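Local coordinates for HD domain protein (Enterococcus faecalis, PDB 4LRL) that hydrolyses deoxyribonucleoside triphosphates, probably at an HD-type metal site, and is activated or inhibited allosterically by nucleotides, at residues 75-80 against 266-272; 95-99 against 126-130; 386-392 against 437-443. All coordinates share one frame; numbering follows the deposited sequence.

Contact 1. Residues 75-80 against 266-272. With DGT (2'-deoxyguanosine-5'-triphosphate), chain R; TTP (thymidine-5'-triphosphate), chain S.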
loop_
_atom_site.group_PDB
_atom_site.type_symbol
_atom_site.label_atom_id
_atom_site.label_comp_id
_atom_site.label_asym_id
_atom_site.label_seq_id
_atom_site.Cartn_x
_atom_site.Cartn_y
_atom_site.Cartn_z
ATOM N N THR C 75 -12.486 -9.981 20.716
ATOM C CA THR C 75 -12.145 -11.342 20.368
ATOM C C THR C 75 -11.649 -11.468 18.943
ATOM O O THR C 75 -11.169 -12.530 18.553
ATOM C CB THR C 75 -13.358 -12.274 20.537
ATOM O OG1 THR C 75 -14.474 -11.727 19.829
ATOM C CG2 THR C 75 -13.716 -12.449 22.027
ATOM N N SER C 76 -11.756 -10.397 18.167
ATOM C CA SER C 76 -11.301 -10.415 16.783
ATOM C C SER C 76 -9.838 -10.818 16.595
ATOM O O SER C 76 -9.488 -11.388 15.567
ATOM C CB SER C 76 -11.551 -9.079 16.106
ATOM O OG SER C 76 -12.844 -9.073 15.524
ATOM N N SER C 77 -8.999 -10.539 17.584
ATOM C CA SER C 77 -7.584 -10.870 17.487
ATOM C C SER C 77 -7.349 -12.383 17.376
ATOM O O SER C 77 -6.287 -12.825 16.954
ATOM C CB SER C 77 -6.811 -10.277 18.666
ATOM O OG SER C 77 -7.097 -10.966 19.876
ATOM N N PHE C 78 -8.348 -13.177 17.741
ATOM C CA PHE C 78 -8.215 -14.630 17.623
ATOM C C PHE C 78 -8.317 -15.109 16.166
ATOM O O PHE C 78 -7.754 -16.155 15.796
ATOM C CB PHE C 78 -9.241 -15.331 18.506
ATOM C CG PHE C 78 -8.966 -15.200 19.977
ATOM C CD1 PHE C 78 -9.802 -14.446 20.786
ATOM C CD2 PHE C 78 -7.866 -15.843 20.558
ATOM C CE1 PHE C 78 -9.560 -14.316 22.168
ATOM C CE2 PHE C 78 -7.609 -15.723 21.938
ATOM C CZ PHE C 78 -8.469 -14.958 22.743
ATOM N N THR C 79 -9.013 -14.326 15.342
ATOM C CA THR C 79 -9.177 -14.648 13.927
ATOM C C THR C 79 -8.251 -13.807 13.041
ATOM O O THR C 79 -7.757 -14.304 12.028
ATOM C CB THR C 79 -10.642 -14.484 13.475
ATOM O OG1 THR C 79 -11.485 -15.303 14.291
ATOM C CG2 THR C 79 -10.813 -14.904 12.024
ATOM N N PHE C 80 -8.035 -12.548 13.432
ATOM C CA PHE C 80 -7.108 -11.628 12.776
ATOM C C PHE C 80 -6.078 -11.204 13.817
ATOM O O PHE C 80 -6.332 -10.272 14.601
ATOM C CB PHE C 80 -7.859 -10.390 12.258
ATOM C CG PHE C 80 -8.945 -10.706 11.250
ATOM C CD1 PHE C 80 -8.667 -10.707 9.888
ATOM C CD2 PHE C 80 -10.245 -11.004 11.674
ATOM C CE1 PHE C 80 -9.668 -10.989 8.955
ATOM C CE2 PHE C 80 -11.257 -11.302 10.751
ATOM C CZ PHE C 80 -10.977 -11.298 9.391
ATOM N N VAL C 266 -15.001 -9.191 8.819
ATOM C CA VAL C 266 -14.298 -9.085 10.092
ATOM C C VAL C 266 -15.233 -9.179 11.303
ATOM O O VAL C 266 -15.210 -10.179 12.020
ATOM C CB VAL C 266 -13.414 -7.811 10.152
ATOM C CG1 VAL C 266 -12.756 -7.644 11.537
ATOM C CG2 VAL C 266 -12.373 -7.858 9.048
ATOM N N TYR C 267 -16.065 -8.161 11.507
ATOM C CA TYR C 267 -16.879 -8.071 12.714
ATOM C C TYR C 267 -17.807 -9.269 12.906
ATOM O O TYR C 267 -18.041 -9.681 14.040
ATOM C CB TYR C 267 -17.670 -6.743 12.779
ATOM C CG TYR C 267 -16.819 -5.483 12.599
ATOM C CD1 TYR C 267 -17.310 -4.383 11.901
ATOM C CD2 TYR C 267 -15.523 -5.401 13.112
ATOM C CE1 TYR C 267 -16.543 -3.236 11.727
ATOM C CE2 TYR C 267 -14.747 -4.258 12.931
ATOM C CZ TYR C 267 -15.270 -3.180 12.237
ATOM O OH TYR C 267 -14.509 -2.044 12.054
ATOM N N PHE C 268 -18.315 -9.828 11.809
ATOM C CA PHE C 268 -19.282 -10.922 11.886
ATOM C C PHE C 268 -18.634 -12.305 11.814
ATOM O O PHE C 268 -19.346 -13.307 11.749
ATOM C CB PHE C 268 -20.344 -10.811 10.784
ATOM C CG PHE C 268 -21.227 -9.583 10.884
ATOM C CD1 PHE C 268 -21.208 -8.762 12.012
ATOM C CD2 PHE C 268 -22.108 -9.272 9.847
ATOM C CE1 PHE C 268 -22.041 -7.646 12.101
ATOM C CE2 PHE C 268 -22.947 -8.160 9.924
ATOM C CZ PHE C 268 -22.906 -7.343 11.056
ATOM N N HIS C 269 -17.297 -12.362 11.828
ATOM C CA HIS C 269 -16.582 -13.625 11.642
ATOM C C HIS C 269 -16.972 -14.674 12.677
ATOM O O HIS C 269 -16.910 -14.410 13.883
ATOM C CB HIS C 269 -15.066 -13.440 11.649
ATOM C CG HIS C 269 -14.336 -14.554 10.966
ATOM N ND1 HIS C 269 -14.197 -15.807 11.525
ATOM C CD2 HIS C 269 -13.745 -14.617 9.749
ATOM C CE1 HIS C 269 -13.543 -16.591 10.685
ATOM N NE2 HIS C 269 -13.253 -15.892 9.601
ATOM N N PRO C 270 -17.374 -15.868 12.205
ATOM C CA PRO C 270 -17.825 -16.967 13.088
ATOM C C PRO C 270 -16.798 -17.425 14.128
ATOM O O PRO C 270 -17.167 -17.743 15.252
ATOM C CB PRO C 270 -18.131 -18.107 12.113
ATOM C CG PRO C 270 -18.364 -17.427 10.776
ATOM C CD PRO C 270 -17.513 -16.201 10.773
ATOM N N VAL C 271 -15.521 -17.481 13.765
ATOM C CA VAL C 271 -14.527 -17.986 14.704
ATOM C C VAL C 271 -14.373 -16.991 15.861
ATOM O O VAL C 271 -14.347 -17.387 17.022
ATOM C CB VAL C 271 -13.197 -18.306 14.010
ATOM C CG1 VAL C 271 -12.139 -18.688 15.012
ATOM C CG2 VAL C 271 -13.395 -19.427 12.996
ATOM N N SER C 272 -14.334 -15.701 15.546
ATOM C CA SER C 272 -14.269 -14.669 16.584
ATOM C C SER C 272 -15.480 -14.735 17.496
ATOM O O SER C 272 -15.352 -14.610 18.721
ATOM C CB SER C 272 -14.183 -13.278 15.962
ATOM O OG SER C 272 -13.141 -13.252 15.015
HETATM P PG DGT R . -10.339 -25.647 10.765
HETATM O O1G DGT R . -10.361 -25.145 9.331
HETATM O O2G DGT R . -11.164 -26.908 10.981
HETATM O O3G DGT R . -8.955 -25.680 11.393
HETATM O O3B DGT R . -11.117 -24.559 11.673
HETATM P PB DGT R . -11.467 -23.082 11.166
HETATM O O1B DGT R . -12.949 -23.000 10.915
HETATM O O2B DGT R . -10.494 -22.665 10.092
HETATM O O3A DGT R . -11.156 -22.214 12.477
HETATM P PA DGT R . -9.701 -21.849 13.044
HETATM O O1A DGT R . -9.799 -21.952 14.540
HETATM O O2A DGT R . -8.584 -22.555 12.347
HETATM O "O5'" DGT R . -9.585 -20.274 12.714
HETATM C "C5'" DGT R . -9.892 -19.711 11.443
HETATM C "C4'" DGT R . -8.795 -18.737 11.020
HETATM O "O4'" DGT R . -8.334 -17.898 12.092
HETATM C "C3'" DGT R . -7.546 -19.487 10.579
HETATM O "O3'" DGT R . -7.681 -20.056 9.265
HETATM C "C2'" DGT R . -6.456 -18.431 10.720
HETATM C "C1'" DGT R . -6.986 -17.495 11.808
HETATM N N9 DGT R . -6.158 -17.540 13.038
HETATM C C8 DGT R . -5.624 -16.463 13.651
HETATM N N7 DGT R . -4.920 -16.810 14.763
HETATM C C5 DGT R . -5.005 -18.148 14.872
HETATM C C6 DGT R . -4.484 -19.190 15.803
HETATM O O6 DGT R . -3.789 -18.921 16.802
HETATM N N1 DGT R . -4.794 -20.457 15.568
HETATM C C2 DGT R . -5.532 -20.841 14.519
HETATM N N2 DGT R . -5.773 -22.160 14.383
HETATM N N3 DGT R . -6.051 -19.961 13.621
HETATM C C4 DGT R . -5.818 -18.622 13.739
HETATM P PA TTP S . -10.731 -18.417 7.401
HETATM O O1A TTP S . -10.033 -19.576 8.063
HETATM O O2A TTP S . -11.962 -17.835 8.040
HETATM O O3A TTP S . -11.112 -18.758 5.863
HETATM P PB TTP S . -10.216 -19.535 4.744
HETATM O O1B TTP S . -8.818 -18.963 4.744
HETATM O O2B TTP S . -10.968 -19.447 3.434
HETATM O O3B TTP S . -10.115 -21.098 5.210
HETATM P PG TTP S . -11.082 -21.939 6.226
HETATM O O1G TTP S . -10.888 -23.372 5.762
HETATM O O2G TTP S . -12.483 -21.392 6.006
HETATM O O3G TTP S . -10.542 -21.724 7.622
HETATM O "O5'" TTP S . -9.662 -17.229 7.257
HETATM C "C5'" TTP S . -8.273 -17.394 7.550
HETATM C "C4'" TTP S . -7.620 -16.024 7.664
HETATM O "O4'" TTP S . -8.066 -15.198 6.583
HETATM C "C3'" TTP S . -8.009 -15.334 8.962
HETATM O "O3'" TTP S . -6.881 -14.746 9.602
HETATM C "C2'" TTP S . -8.928 -14.208 8.550
HETATM C "C1'" TTP S . -8.617 -13.977 7.080
HETATM N N1 TTP S . -9.838 -13.595 6.367
HETATM C C2 TTP S . -9.869 -12.408 5.567
HETATM O O2 TTP S . -8.851 -11.679 5.450
HETATM N N3 TTP S . -11.006 -12.067 4.921
HETATM C C4 TTP S . -12.110 -12.833 5.032
HETATM O O4 TTP S . -13.147 -12.486 4.420
HETATM C C5 TTP S . -12.102 -14.003 5.815
HETATM C C5M TTP S . -13.325 -14.884 5.959
HETATM C C6 TTP S . -10.939 -14.365 6.484
HETATM O O HOH W 1 -13.300 -11.200 13.495
#
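Thr79 sets its methyl group on the imidazole of His269, with CG2 3.4 Å from the ring centroid and almost directly above the centre of one face, a CH-pi contact. With CG2 anti to the backbone N, the hydroxyl branch falls beside that N and meets Ser272, OG1 to OG 2.7 Å; either hydroxyl could donate. Threonine thus serves two neighbours, one per branch. The imidazole is gripped within its plane as well: Val271 N donates to His269 ND1 (3.1 Å), capping the start of helix 270-291, and His269 NE2 donates to TTP O2A at 2.8 Å. The Phe80 ring is layered between Val266 CG2 on one face and TTP C2' on the opposite face, 3.3 Å from Phe80 CE1. At the ring's edge a water is hydrogen-bonded to Ser76 OG, Val266 O and Ser272 OG. Thr79 O accepts from TTP O3' at 2.6 Å, while Val271 CG2 lies 3.6 Å from O3A of DGT, which is also bound by Arg350 and, among others, by Lys38 of the second subunit. An acceptor at ND1 and a donor at NE2 suggest the neutral tautomer protonated at NE2, its N-H directed at the alpha-phosphate oxygen, in a site consistent with allosteric nucleotide sensing.

Contact 2. Residues 95-99 against 126-130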
loop_
_atom_site.group_PDB
_atom_site.type_symbol
_atom_site.label_atom_id
_atom_site.label_comp_id
_atom_site.label_asym_id
_atom_site.label_seq_id
_atom_site.Cartn_x
_atom_site.Cartn_y
_atom_site.Cartn_z
ATOM N N TYR C 95 -10.420 11.685 17.672
ATOM C CA TYR C 95 -10.056 13.071 17.964
ATOM C C TYR C 95 -9.365 13.716 16.761
ATOM O O TYR C 95 -9.697 14.833 16.371
ATOM C CB TYR C 95 -9.160 13.171 19.209
ATOM C CG TYR C 95 -8.284 14.415 19.179
ATOM C CD1 TYR C 95 -8.794 15.654 19.562
ATOM C CD2 TYR C 95 -6.963 14.359 18.714
ATOM C CE1 TYR C 95 -8.008 16.806 19.509
ATOM C CE2 TYR C 95 -6.169 15.514 18.650
ATOM C CZ TYR C 95 -6.704 16.729 19.057
ATOM O OH TYR C 95 -5.947 17.872 19.017
ATOM N N GLU C 96 -8.404 13.006 16.176
ATOM C CA GLU C 96 -7.654 13.536 15.042
ATOM C C GLU C 96 -8.511 13.836 13.805
ATOM O O GLU C 96 -8.373 14.904 13.204
ATOM C CB GLU C 96 -6.479 12.620 14.669
ATOM C CG GLU C 96 -5.666 13.118 13.459
ATOM C CD GLU C 96 -4.983 14.476 13.670
ATOM O OE1 GLU C 96 -4.463 15.025 12.673
ATOM O OE2 GLU C 96 -4.934 14.992 14.815
ATOM N N ILE C 97 -9.372 12.894 13.429
ATOM C CA ILE C 97 -10.262 13.075 12.280
ATOM C C ILE C 97 -11.168 14.291 12.511
ATOM O O ILE C 97 -11.356 15.105 11.614
ATOM C CB ILE C 97 -11.108 11.806 12.006
ATOM C CG1 ILE C 97 -10.193 10.621 11.607
ATOM C CG2 ILE C 97 -12.199 12.090 10.963
ATOM C CD1 ILE C 97 -10.943 9.333 11.222
ATOM N N THR C 98 -11.688 14.409 13.732
ATOM C CA THR C 98 -12.569 15.502 14.146
ATOM C C THR C 98 -11.832 16.840 14.063
ATOM O O THR C 98 -12.402 17.846 13.623
ATOM C CB THR C 98 -13.083 15.269 15.588
ATOM O OG1 THR C 98 -13.841 14.058 15.632
ATOM C CG2 THR C 98 -13.973 16.392 16.046
ATOM N N ARG C 99 -10.562 16.841 14.470
ATOM C CA ARG C 99 -9.745 18.047 14.386
ATOM C C ARG C 99 -9.557 18.456 12.927
ATOM O O ARG C 99 -9.646 19.634 12.587
ATOM C CB ARG C 99 -8.399 17.851 15.083
ATOM C CG ARG C 99 -7.538 19.100 15.128
ATOM C CD ARG C 99 -6.079 18.762 15.397
ATOM N NE ARG C 99 -5.429 18.041 14.304
ATOM C CZ ARG C 99 -5.026 18.577 13.146
ATOM N NH1 ARG C 99 -5.201 19.873 12.887
ATOM N NH2 ARG C 99 -4.434 17.803 12.232
ATOM N N ILE C 126 -15.250 21.841 22.623
ATOM C CA ILE C 126 -16.237 20.859 23.068
ATOM C C ILE C 126 -16.341 19.661 22.112
ATOM O O ILE C 126 -16.562 18.528 22.547
ATOM C CB ILE C 126 -17.645 21.502 23.308
ATOM C CG1 ILE C 126 -18.605 20.474 23.924
ATOM C CG2 ILE C 126 -18.219 22.090 22.024
ATOM C CD1 ILE C 126 -20.019 20.983 24.151
ATOM N N THR C 127 -16.177 19.918 20.816
ATOM C CA THR C 127 -16.269 18.868 19.816
ATOM C C THR C 127 -15.051 17.936 19.907
ATOM O O THR C 127 -15.190 16.712 19.779
ATOM C CB THR C 127 -16.432 19.445 18.395
ATOM O OG1 THR C 127 -17.512 20.392 18.372
ATOM C CG2 THR C 127 -16.739 18.344 17.397
ATOM N N LEU C 128 -13.873 18.517 20.145
ATOM C CA LEU C 128 -12.646 17.739 20.295
ATOM C C LEU C 128 -12.695 16.911 21.570
ATOM O O LEU C 128 -12.292 15.744 21.584
ATOM C CB LEU C 128 -11.414 18.650 20.281
ATOM C CG LEU C 128 -11.127 19.372 18.968
ATOM C CD1 LEU C 128 -9.953 20.345 19.085
ATOM C CD2 LEU C 128 -10.899 18.358 17.863
ATOM N N CYS C 129 -13.212 17.515 22.637
ATOM C CA CYS C 129 -13.361 16.809 23.903
ATOM C C CYS C 129 -14.294 15.609 23.756
ATOM O O CYS C 129 -13.923 14.488 24.106
ATOM C CB CYS C 129 -13.832 17.762 25.001
ATOM S SG CYS C 129 -12.543 18.910 25.511
ATOM N N ALA C 130 -15.484 15.837 23.209
ATOM C CA ALA C 130 -16.427 14.740 22.945
ATOM C C ALA C 130 -15.847 13.646 22.046
ATOM O O ALA C 130 -16.115 12.468 22.267
ATOM C CB ALA C 130 -17.717 15.254 22.385
#
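The Tyr95 ring turns an edge to Leu128, whose CB lies near the ring plane, while Leu128 CD2 comes in obliquely to within 3.7 Å of Tyr95 CE1. Elsewhere the ring packs on Ile48, Val50 and Ile55, and its hydroxyl is hydrogen-bonded to His49 O, so a tyrosine can fill an apolar slot and still satisfy its polar end. The second flat group, the Arg99 guanidinium, has the Glu96 carboxylate at its edge. It grips side-on with two nitrogens: NE donates to Glu96 OE2 at 3.1 Å, almost straight, and NH2 to Glu96 OE1 at 2.8 Å. Both oxygens lie close to the guanidinium plane, but the carboxylate is tilted, so OE2 is approached from above its own plane. A bend at chi3 (68°) turns the NE/NH2 edge of the guanidinium toward Glu96. Glu96 also has Arg100 and His49 N as partners, which would favour its charged form.

The two helices, 87-108 and 124-133, run nearly antiparallel (156°) with local axes 9.0 Å apart. They belong to the helical core of the HD domain: the first carries His90, and the second runs up to His134 and Asp135, which together with Asp207 hold the nickel ion.

Leu128 bridges them. Its CD2 also lies 3.7 Å from Arg99 CA and 4.1 Å from Thr98 CG2, so that this one methyl sits among Tyr95, Thr98 and Arg99, residues a helical turn brings together. Beside this contact the methyls of Thr98 and Thr127 meet, CG2 to CG2 3.6 Å. In each threonine CG2 is anti to the backbone N, leaving the hydroxyl to bond a carbonyl four residues earlier, Val94 O for Thr98 and Glu123 O for Thr127. Met199 of helix 194-200 packs on Thr98, its Val196 and Ile200 on Thr127.

Contact 3. Residues 386-392 against 437-443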
loop_
_atom_site.group_PDB
_atom_site.type_symbol
_atom_site.label_atom_id
_atom_site.label_comp_id
_atom_site.label_asym_id
_atom_site.label_seq_id
_atom_site.Cartn_x
_atom_site.Cartn_y
_atom_site.Cartn_z
ATOM N N THR C 386 -23.103 -24.760 24.027
ATOM C CA THR C 386 -23.829 -24.389 22.816
ATOM C C THR C 386 -24.367 -22.975 22.946
ATOM O O THR C 386 -24.493 -22.444 24.042
ATOM C CB THR C 386 -25.040 -25.333 22.496
ATOM O OG1 THR C 386 -26.124 -25.096 23.411
ATOM C CG2 THR C 386 -24.645 -26.797 22.525
ATOM N N ALA C 387 -24.696 -22.374 21.812
ATOM C CA ALA C 387 -25.352 -21.079 21.796
ATOM C C ALA C 387 -26.076 -20.866 20.483
ATOM O O ALA C 387 -25.842 -21.577 19.505
ATOM C CB ALA C 387 -24.337 -19.943 22.023
ATOM N N ILE C 388 -26.962 -19.875 20.500
ATOM C CA ILE C 388 -27.589 -19.331 19.324
ATOM C C ILE C 388 -27.279 -17.838 19.366
ATOM O O ILE C 388 -27.565 -17.175 20.360
ATOM C CB ILE C 388 -29.130 -19.546 19.370
ATOM C CG1 ILE C 388 -29.471 -21.027 19.202
ATOM C CG2 ILE C 388 -29.850 -18.694 18.302
ATOM C CD1 ILE C 388 -30.894 -21.371 19.581
ATOM N N ASN C 389 -26.660 -17.309 18.316
ATOM C CA ASN C 389 -26.618 -15.850 18.153
ATOM C C ASN C 389 -26.640 -15.396 16.708
ATOM O O ASN C 389 -26.326 -16.160 15.793
ATOM C CB ASN C 389 -25.471 -15.186 18.943
ATOM C CG ASN C 389 -24.088 -15.577 18.440
ATOM O OD1 ASN C 389 -23.855 -15.710 17.240
ATOM N ND2 ASN C 389 -23.154 -15.733 19.369
ATOM N N SER C 390 -27.042 -14.149 16.511
ATOM C CA SER C 390 -27.041 -13.575 15.193
ATOM C C SER C 390 -26.154 -12.337 15.177
ATOM O O SER C 390 -25.854 -11.753 16.225
ATOM C CB SER C 390 -28.468 -13.261 14.760
ATOM O OG SER C 390 -28.807 -11.914 14.994
ATOM N N SER C 391 -25.723 -11.949 13.987
ATOM C CA SER C 391 -24.922 -10.754 13.836
ATOM C C SER C 391 -25.726 -9.496 14.184
ATOM O O SER C 391 -25.141 -8.475 14.538
ATOM C CB SER C 391 -24.324 -10.673 12.434
ATOM O OG SER C 391 -25.324 -10.693 11.436
ATOM N N TYR C 392 -27.059 -9.589 14.109
ATOM C CA TYR C 392 -27.956 -8.489 14.496
ATOM C C TYR C 392 -27.712 -8.052 15.934
ATOM O O TYR C 392 -27.930 -6.892 16.281
ATOM C CB TYR C 392 -29.431 -8.894 14.361
ATOM C CG TYR C 392 -30.015 -8.811 12.964
ATOM C CD1 TYR C 392 -29.959 -7.623 12.228
ATOM C CD2 TYR C 392 -30.665 -9.914 12.394
ATOM C CE1 TYR C 392 -30.513 -7.540 10.946
ATOM C CE2 TYR C 392 -31.227 -9.839 11.111
ATOM C CZ TYR C 392 -31.144 -8.648 10.394
ATOM O OH TYR C 392 -31.691 -8.559 9.129
ATOM N N GLN C 437 -28.695 -7.550 6.093
ATOM C CA GLN C 437 -29.301 -8.663 6.817
ATOM C C GLN C 437 -28.336 -9.177 7.881
ATOM O O GLN C 437 -27.195 -8.718 7.958
ATOM C CB GLN C 437 -29.734 -9.786 5.861
ATOM C CG GLN C 437 -28.761 -10.081 4.725
ATOM C CD GLN C 437 -29.463 -10.586 3.475
ATOM O OE1 GLN C 437 -29.551 -9.882 2.466
ATOM N NE2 GLN C 437 -29.981 -11.811 3.541
ATOM N N GLY C 438 -28.802 -10.114 8.704
ATOM C CA GLY C 438 -27.997 -10.687 9.780
ATOM C C GLY C 438 -28.284 -12.165 9.920
ATOM O O GLY C 438 -29.439 -12.586 9.810
ATOM N N ASP C 439 -27.243 -12.954 10.168
ATOM C CA ASP C 439 -27.368 -14.409 10.129
ATOM C C ASP C 439 -28.049 -15.012 11.368
ATOM O O ASP C 439 -28.679 -14.305 12.155
ATOM C CB ASP C 439 -26.003 -15.063 9.880
ATOM C CG ASP C 439 -25.005 -14.809 11.004
ATOM O OD1 ASP C 439 -23.803 -14.707 10.693
ATOM O OD2 ASP C 439 -25.396 -14.714 12.185
ATOM N N GLU C 440 -27.944 -16.329 11.500
ATOM C CA GLU C 440 -28.293 -17.041 12.720
ATOM C C GLU C 440 -27.331 -18.214 12.812
ATOM O O GLU C 440 -27.226 -19.014 11.878
ATOM C CB GLU C 440 -29.738 -17.577 12.694
ATOM C CG GLU C 440 -30.861 -16.542 12.646
ATOM C CD GLU C 440 -31.030 -15.765 13.942
ATOM O OE1 GLU C 440 -30.827 -16.346 15.033
ATOM O OE2 GLU C 440 -31.381 -14.565 13.861
ATOM N N ARG C 441 -26.629 -18.315 13.931
ATOM C CA ARG C 441 -25.724 -19.440 14.138
ATOM C C ARG C 441 -26.003 -20.268 15.387
ATOM O O ARG C 441 -26.437 -19.748 16.421
ATOM C CB ARG C 441 -24.272 -18.975 14.125
ATOM C CG ARG C 441 -23.732 -18.831 12.727
ATOM C CD ARG C 441 -22.332 -18.223 12.685
ATOM N NE ARG C 441 -21.987 -17.960 11.296
ATOM C CZ ARG C 441 -21.494 -18.868 10.462
ATOM N NH1 ARG C 441 -21.254 -20.108 10.876
ATOM N NH2 ARG C 441 -21.240 -18.528 9.210
ATOM N N PHE C 442 -25.742 -21.565 15.264
ATOM C CA PHE C 442 -25.771 -22.488 16.381
ATOM C C PHE C 442 -24.343 -22.948 16.680
ATOM O O PHE C 442 -23.630 -23.442 15.799
ATOM C CB PHE C 442 -26.687 -23.670 16.053
ATOM C CG PHE C 442 -26.669 -24.754 17.082
ATOM C CD1 PHE C 442 -27.090 -24.502 18.389
ATOM C CD2 PHE C 442 -26.236 -26.031 16.746
ATOM C CE1 PHE C 442 -27.076 -25.508 19.356
ATOM C CE2 PHE C 442 -26.227 -27.061 17.702
ATOM C CZ PHE C 442 -26.647 -26.799 19.012
ATOM N N TYR C 443 -23.919 -22.769 17.923
ATOM C CA TYR C 443 -22.538 -23.012 18.279
ATOM C C TYR C 443 -22.437 -24.303 19.057
ATOM O O TYR C 443 -23.308 -24.611 19.853
ATOM C CB TYR C 443 -21.972 -21.830 19.077
ATOM C CG TYR C 443 -21.539 -20.676 18.204
ATOM C CD1 TYR C 443 -22.424 -19.649 17.867
ATOM C CD2 TYR C 443 -20.245 -20.622 17.702
ATOM C CE1 TYR C 443 -22.011 -18.576 17.044
ATOM C CE2 TYR C 443 -19.828 -19.575 16.881
ATOM C CZ TYR C 443 -20.713 -18.559 16.554
ATOM O OH TYR C 443 -20.268 -17.538 15.741
#
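Ala387 and Tyr443 form one hydrogen-bonded antiparallel pair, Asn389 and Arg441 the next. The shorter bond of each pair runs from Tyr443 N to Ala387 O (2.8 Å) and from Arg441 N to Asn389 O (2.9 Å). Between them, Ile388 faces Phe442 as a non-hydrogen-bonded pair, Ile388 CG1 meeting the edge of the phenyl ring, which also reaches Thr386, CE1 to CB 3.7 Å. On the other face, Asn389 OD1 lies near the plane of the Tyr443 ring, 3.4 Å from CE1, with the amide and ring planes 59° apart.

Beyond the regular pairing, side chains take over. Ser391 OG accepts from Asp439 N (3.2 Å), a short polar group replacing a strand carbonyl; its first torsion of 58° tucks OG close to the backbone. Tyr392 lays one ring face over Gly438, with CA 3.8 Å from the centroid, a CH-pi contact that a residue without a side chain permits.

A second shell positions these groups. Arg273 bridges to Asp439 OD1, and Pro270 O receives the Tyr443 hydroxyl; Ser355 OG binds Arg441 NH1. Val277 of helix 270-291 packs on Ala387 and Asn389 on one face, where alanine leaves room for it, while the Phe442 ring fills in against Ile368 and Leu371 of helix 361-377 on the other. Tyr392 belongs to a dATP site known in this protein, with no dATP bound to this chain here. Together the segments make an edge strand, 387-389, and the central strand, 441-444, of a three-stranded antiparallel sheet completed by strand 354-357.

Overall arrangement
From the N terminus, the chain passes through the loop holding 75-80, which meets 266-272, 186 residues later, at the junction of helices 249-267 and 270-291; contact 1 closes a long, largely helical loop. Contact 2 is nested inside that loop, joining helix 87-108 to helix 124-133 in the HD domain, with the side chain of Thr98 about 10 Å from the nickel ion; its centre lies about 29 Å from that of contact 1, across the chain's centre. Contact 3 follows in series, bringing 437-443 back to 386-392. Its centre is about 14 Å from that of contact 1, and the two touch through Pro270 and Tyr443 and through Phe268 and Ser391, tying the nucleotide-binding region to the small sheet.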